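Side-chain contacts in pterin-4-alpha-carbinolamine dehydratase MoaB2 (Mycobacterium marinum, PDB 3RFQ), which probably takes part in molybdenum cofactor biosynthesis as a MogA/MoaB-type protein expected to bind a molybdopterin precursor, despite its carbinolamine dehydratase name: residues 76-79 with 80-84; 120-123 with 124-128. All coordinates share one frame; numbering follows the deposited sequence.

Contact 1. Residues 76-79 with 80-84; sequences VDIR and NALNT
Ile78 and Leu82, one helical turn apart, lie side by side and point the same way, with CG2 of Ile78 4.1 Å from CD1 of Leu82. This is the packed side of helix 75-87: both residues are buried, Ile78 against Val71 of strand 63-71 and both against helix 107-114. Leu82 also folds back along its own helix, its CG resting 3.3 Å from Ile78 O, the carbonyl that takes the Leu82 N-H. Arg79 and Asn83 form an intermediate flank, touching Glu113 and Ile114 of helix 107-114. Arg79 CG lies 4.1 Å from Asn83 ND2, and the guanidinium is turned 43° from the amide plane. With CG anti to the backbone N (chi1 -170°) and a bend at chi3, the arginine heads back toward the helix start, where NH2 forms a salt bridge with Glu75. The solvent side is looser. There Val76 CG1 and Asn80 ND2 stand 4.1 Å apart, and a water bridges two side chains three residues apart, donating to Asp77 OD1 at 3.1 Å and accepting from Asn80 ND2 at 2.8 Å. The chemistry therefore implies an amphipathic helix, held to the fold by branched aliphatic groups and hydrated along its polar side.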
loop_
_atom_site.group_PDB
_atom_site.type_symbol
_atom_site.label_atom_id
_atom_site.label_comp_id
_atom_site.label_asym_id
_atom_site.label_seq_id
_atom_site.Cartn_x
_atom_site.Cartn_y
_atom_site.Cartn_z
ATOM N N VAL C 76 22.141 -10.242 26.304
ATOM C CA VAL C 76 21.783 -10.511 27.694
ATOM C C VAL C 76 21.156 -9.270 28.365
ATOM O O VAL C 76 20.128 -9.372 29.064
ATOM C CB VAL C 76 23.007 -11.057 28.480
ATOM C CG1 VAL C 76 22.782 -11.033 30.021
ATOM C CG2 VAL C 76 23.350 -12.472 27.997
ATOM N N ASP C 77 21.751 -8.098 28.131
ATOM C CA ASP C 77 21.241 -6.886 28.763
ATOM C C ASP C 77 19.856 -6.537 28.234
ATOM O O ASP C 77 18.957 -6.220 29.029
ATOM C CB ASP C 77 22.226 -5.712 28.672
ATOM C CG ASP C 77 23.503 -5.949 29.513
ATOM O OD1 ASP C 77 23.515 -6.870 30.371
ATOM O OD2 ASP C 77 24.508 -5.218 29.315
ATOM N N ILE C 78 19.676 -6.642 26.914
ATOM C CA ILE C 78 18.382 -6.377 26.299
ATOM C C ILE C 78 17.347 -7.367 26.820
ATOM O O ILE C 78 16.274 -6.976 27.262
ATOM C CB ILE C 78 18.441 -6.424 24.764
ATOM C CG1 ILE C 78 19.449 -5.407 24.231
ATOM C CG2 ILE C 78 17.075 -6.141 24.188
ATOM C CD1 ILE C 78 19.784 -5.610 22.759
ATOM N N ARG C 79 17.696 -8.648 26.810
ATOM C CA ARG C 79 16.811 -9.707 27.289
ATOM C C ARG C 79 16.403 -9.523 28.757
ATOM O O ARG C 79 15.228 -9.686 29.122
ATOM C CB ARG C 79 17.504 -11.044 27.082
ATOM C CG ARG C 79 16.649 -12.258 27.304
ATOM C CD ARG C 79 17.483 -13.504 27.000
ATOM N NE ARG C 79 17.596 -13.668 25.545
ATOM C CZ ARG C 79 18.691 -14.106 24.923
ATOM N NH1 ARG C 79 19.778 -14.407 25.644
ATOM N NH2 ARG C 79 18.701 -14.213 23.582
ATOM N N ASN C 80 17.366 -9.176 29.604
ATOM C CA ASN C 80 17.055 -8.896 31.008
ATOM C C ASN C 80 16.119 -7.705 31.196
ATOM O O ASN C 80 15.250 -7.752 32.065
ATOM C CB ASN C 80 18.321 -8.700 31.843
ATOM C CG ASN C 80 19.053 -10.008 32.112
ATOM O OD1 ASN C 80 18.692 -11.067 31.577
ATOM N ND2 ASN C 80 20.099 -9.943 32.950
ATOM N N ALA C 81 16.306 -6.639 30.422
ATOM C CA ALA C 81 15.428 -5.482 30.535
ATOM C C ALA C 81 13.990 -5.858 30.148
ATOM O O ALA C 81 13.031 -5.415 30.784
ATOM C CB ALA C 81 15.933 -4.333 29.680
ATOM N N LEU C 82 13.845 -6.688 29.118
ATOM C CA LEU C 82 12.525 -7.095 28.663
ATOM C C LEU C 82 11.837 -8.019 29.638
ATOM O O LEU C 82 10.628 -7.864 29.864
ATOM C CB LEU C 82 12.563 -7.743 27.277
ATOM C CG LEU C 82 13.138 -6.904 26.138
ATOM C CD1 LEU C 82 13.395 -7.812 24.930
ATOM C CD2 LEU C 82 12.213 -5.737 25.805
ATOM N N ASN C 83 12.582 -8.974 30.203
ATOM C CA ASN C 83 12.031 -9.939 31.154
ATOM C C ASN C 83 11.513 -9.235 32.413
ATOM O O ASN C 83 10.433 -9.557 32.925
ATOM C CB ASN C 83 13.063 -11.004 31.541
ATOM C CG ASN C 83 13.103 -12.204 30.566
ATOM O OD1 ASN C 83 12.114 -12.524 29.891
ATOM N ND2 ASN C 83 14.250 -12.895 30.526
ATOM N N THR C 84 12.290 -8.273 32.903
ATOM C CA THR C 84 11.914 -7.471 34.065
ATOM C C THR C 84 10.578 -6.756 33.806
ATOM O O THR C 84 9.673 -6.809 34.652
ATOM C CB THR C 84 13.037 -6.464 34.415
ATOM O OG1 THR C 84 14.193 -7.205 34.793
ATOM C CG2 THR C 84 12.646 -5.547 35.564
HETATM O O HOH W 1 21.476 -7.505 32.618
#

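Contact 2. Residues 120-123 with 124-128; sequences LGIA and EAIRA
Arg127 curls back over the preceding turn of helix 120-132 and lays its guanidinium across the carbonyl of Ala123, a clear example of a long side chain packing on its own backbone. At the root, CB sits 3.5 Å from Ala123 O, the same oxygen that accepts the Arg127 N-H. CG comes to 3.4 Å of Ala123 O. The chain already runs toward the helix start, and the bend at chi3 (-74°) folds NE and CZ in over that carbonyl, at 3.8 and 3.7 Å from Ala123 O. The oxygen thus lies 3.6 Å above the guanidinium plane, over its centre, while NH1 and NH2 each approach Ala123 CB to 3.8 Å. The tip finds its polar partners outside this helix: NH2 donates to Ser141 O, and NH1 forms a salt bridge with Glu124 OE2 of one neighbouring subunit.

Glu124 does the same one turn earlier, running back over Leu120. Its CG passes 3.1 Å from Leu120 O, and OE2 skirts Leu120 CB on its way to Arg127 of another neighbouring subunit. On the buried side, Ile122 CG2 meets Ile126 CD1 at 3.6 Å; Ile126 packs on Val154 and Leu156 of strand 151-156, and Ile122 on Leu152 and helix 160-180. Such a helix, apolar toward its own sheet and meeting its copies with both apolar side chains and a charged pair, is consistent with the trimeric assembly known for MogA/MoaB proteins.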
loop_
_atom_site.group_PDB
_atom_site.type_symbol
_atom_site.label_atom_id
_atom_site.label_comp_id
_atom_site.label_asym_id
_atom_site.label_seq_id
_atom_site.Cartn_x
_atom_site.Cartn_y
_atom_site.Cartn_z
ATOM N N LEU C 120 2.921 -10.959 13.517
ATOM C CA LEU C 120 3.588 -10.569 12.269
ATOM C C LEU C 120 3.039 -9.276 11.666
ATOM O O LEU C 120 3.795 -8.501 11.084
ATOM C CB LEU C 120 3.563 -11.719 11.221
ATOM C CG LEU C 120 4.284 -13.030 11.578
ATOM C CD1 LEU C 120 4.277 -14.085 10.431
ATOM C CD2 LEU C 120 5.720 -12.775 12.036
ATOM N N GLY C 121 1.728 -9.047 11.811
ATOM C CA GLY C 121 1.091 -7.905 11.197
ATOM C C GLY C 121 1.584 -6.548 11.680
ATOM O O GLY C 121 1.533 -5.565 10.930
ATOM N N ILE C 122 2.052 -6.479 12.920
ATOM C CA ILE C 122 2.587 -5.240 13.449
ATOM C C ILE C 122 3.900 -4.891 12.753
ATOM O O ILE C 122 4.033 -3.794 12.206
ATOM C CB ILE C 122 2.754 -5.261 15.002
ATOM C CG1 ILE C 122 1.388 -5.208 15.699
ATOM C CG2 ILE C 122 3.614 -4.065 15.479
ATOM C CD1 ILE C 122 1.442 -5.558 17.195
ATOM N N ALA C 123 4.864 -5.823 12.790
ATOM C CA ALA C 123 6.151 -5.645 12.096
ATOM C C ALA C 123 5.953 -5.366 10.586
ATOM O O ALA C 123 6.682 -4.543 9.993
ATOM C CB ALA C 123 7.060 -6.874 12.304
ATOM N N GLU C 124 4.971 -6.034 9.961
ATOM C CA GLU C 124 4.734 -5.786 8.542
ATOM C C GLU C 124 4.197 -4.379 8.291
ATOM O O GLU C 124 4.530 -3.770 7.288
ATOM C CB GLU C 124 3.767 -6.798 7.918
ATOM C CG GLU C 124 4.215 -8.219 8.009
ATOM C CD GLU C 124 3.102 -9.203 7.727
ATOM O OE1 GLU C 124 1.930 -8.785 7.471
ATOM O OE2 GLU C 124 3.408 -10.413 7.733
ATOM N N ALA C 125 3.340 -3.889 9.188
ATOM C CA ALA C 125 2.714 -2.589 8.989
ATOM C C ALA C 125 3.754 -1.509 9.217
ATOM O O ALA C 125 3.780 -0.541 8.482
ATOM C CB ALA C 125 1.466 -2.393 9.931
ATOM N N ILE C 126 4.623 -1.692 10.217
ATOM C CA ILE C 126 5.686 -0.731 10.505
ATOM C C ILE C 126 6.632 -0.649 9.292
ATOM O O ILE C 126 6.967 0.442 8.825
ATOM C CB ILE C 126 6.447 -1.080 11.837
ATOM C CG1 ILE C 126 5.580 -0.699 13.055
ATOM C CG2 ILE C 126 7.806 -0.352 11.908
ATOM C CD1 ILE C 126 5.902 -1.477 14.320
ATOM N N ARG C 127 7.011 -1.806 8.745
ATOM C CA ARG C 127 7.921 -1.811 7.604
ATOM C C ARG C 127 7.283 -1.219 6.363
ATOM O O ARG C 127 7.936 -0.414 5.662
ATOM C CB ARG C 127 8.478 -3.204 7.318
ATOM C CG ARG C 127 9.542 -3.701 8.321
ATOM C CD ARG C 127 10.272 -4.949 7.786
ATOM N NE ARG C 127 9.369 -6.111 7.872
ATOM C CZ ARG C 127 9.268 -6.904 8.944
ATOM N NH1 ARG C 127 8.404 -7.913 8.938
ATOM N NH2 ARG C 127 10.050 -6.695 10.013
ATOM N N ALA C 128 6.029 -1.602 6.070
ATOM C CA ALA C 128 5.387 -1.080 4.857
ATOM C C ALA C 128 5.241 0.436 4.942
ATOM O O ALA C 128 5.439 1.163 3.953
ATOM C CB ALA C 128 4.016 -1.739 4.591
#

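Overall arrangement
The two contacts illustrate one principle, helical neighbours four residues apart, in different settings. Contact 1 and contact 2 lie on opposite sides of the chain's centre, their own centres 23 Å apart and their nearest atoms about 14 Å apart, so neither touches the other. Both belong to helices flanking the mixed sheet: contact 1 packs near its edge strand 63-71, contact 2 on the inner strand 151-156. No other chain of the assembly touches contact 1, whereas contact 2 meets two further subunits. Contact 2 also lies nearer the bound sodium ion, about 9 Å from the Ala125 side chain; Ser129, just beyond its last residue, and Asp165 belong to that metal site.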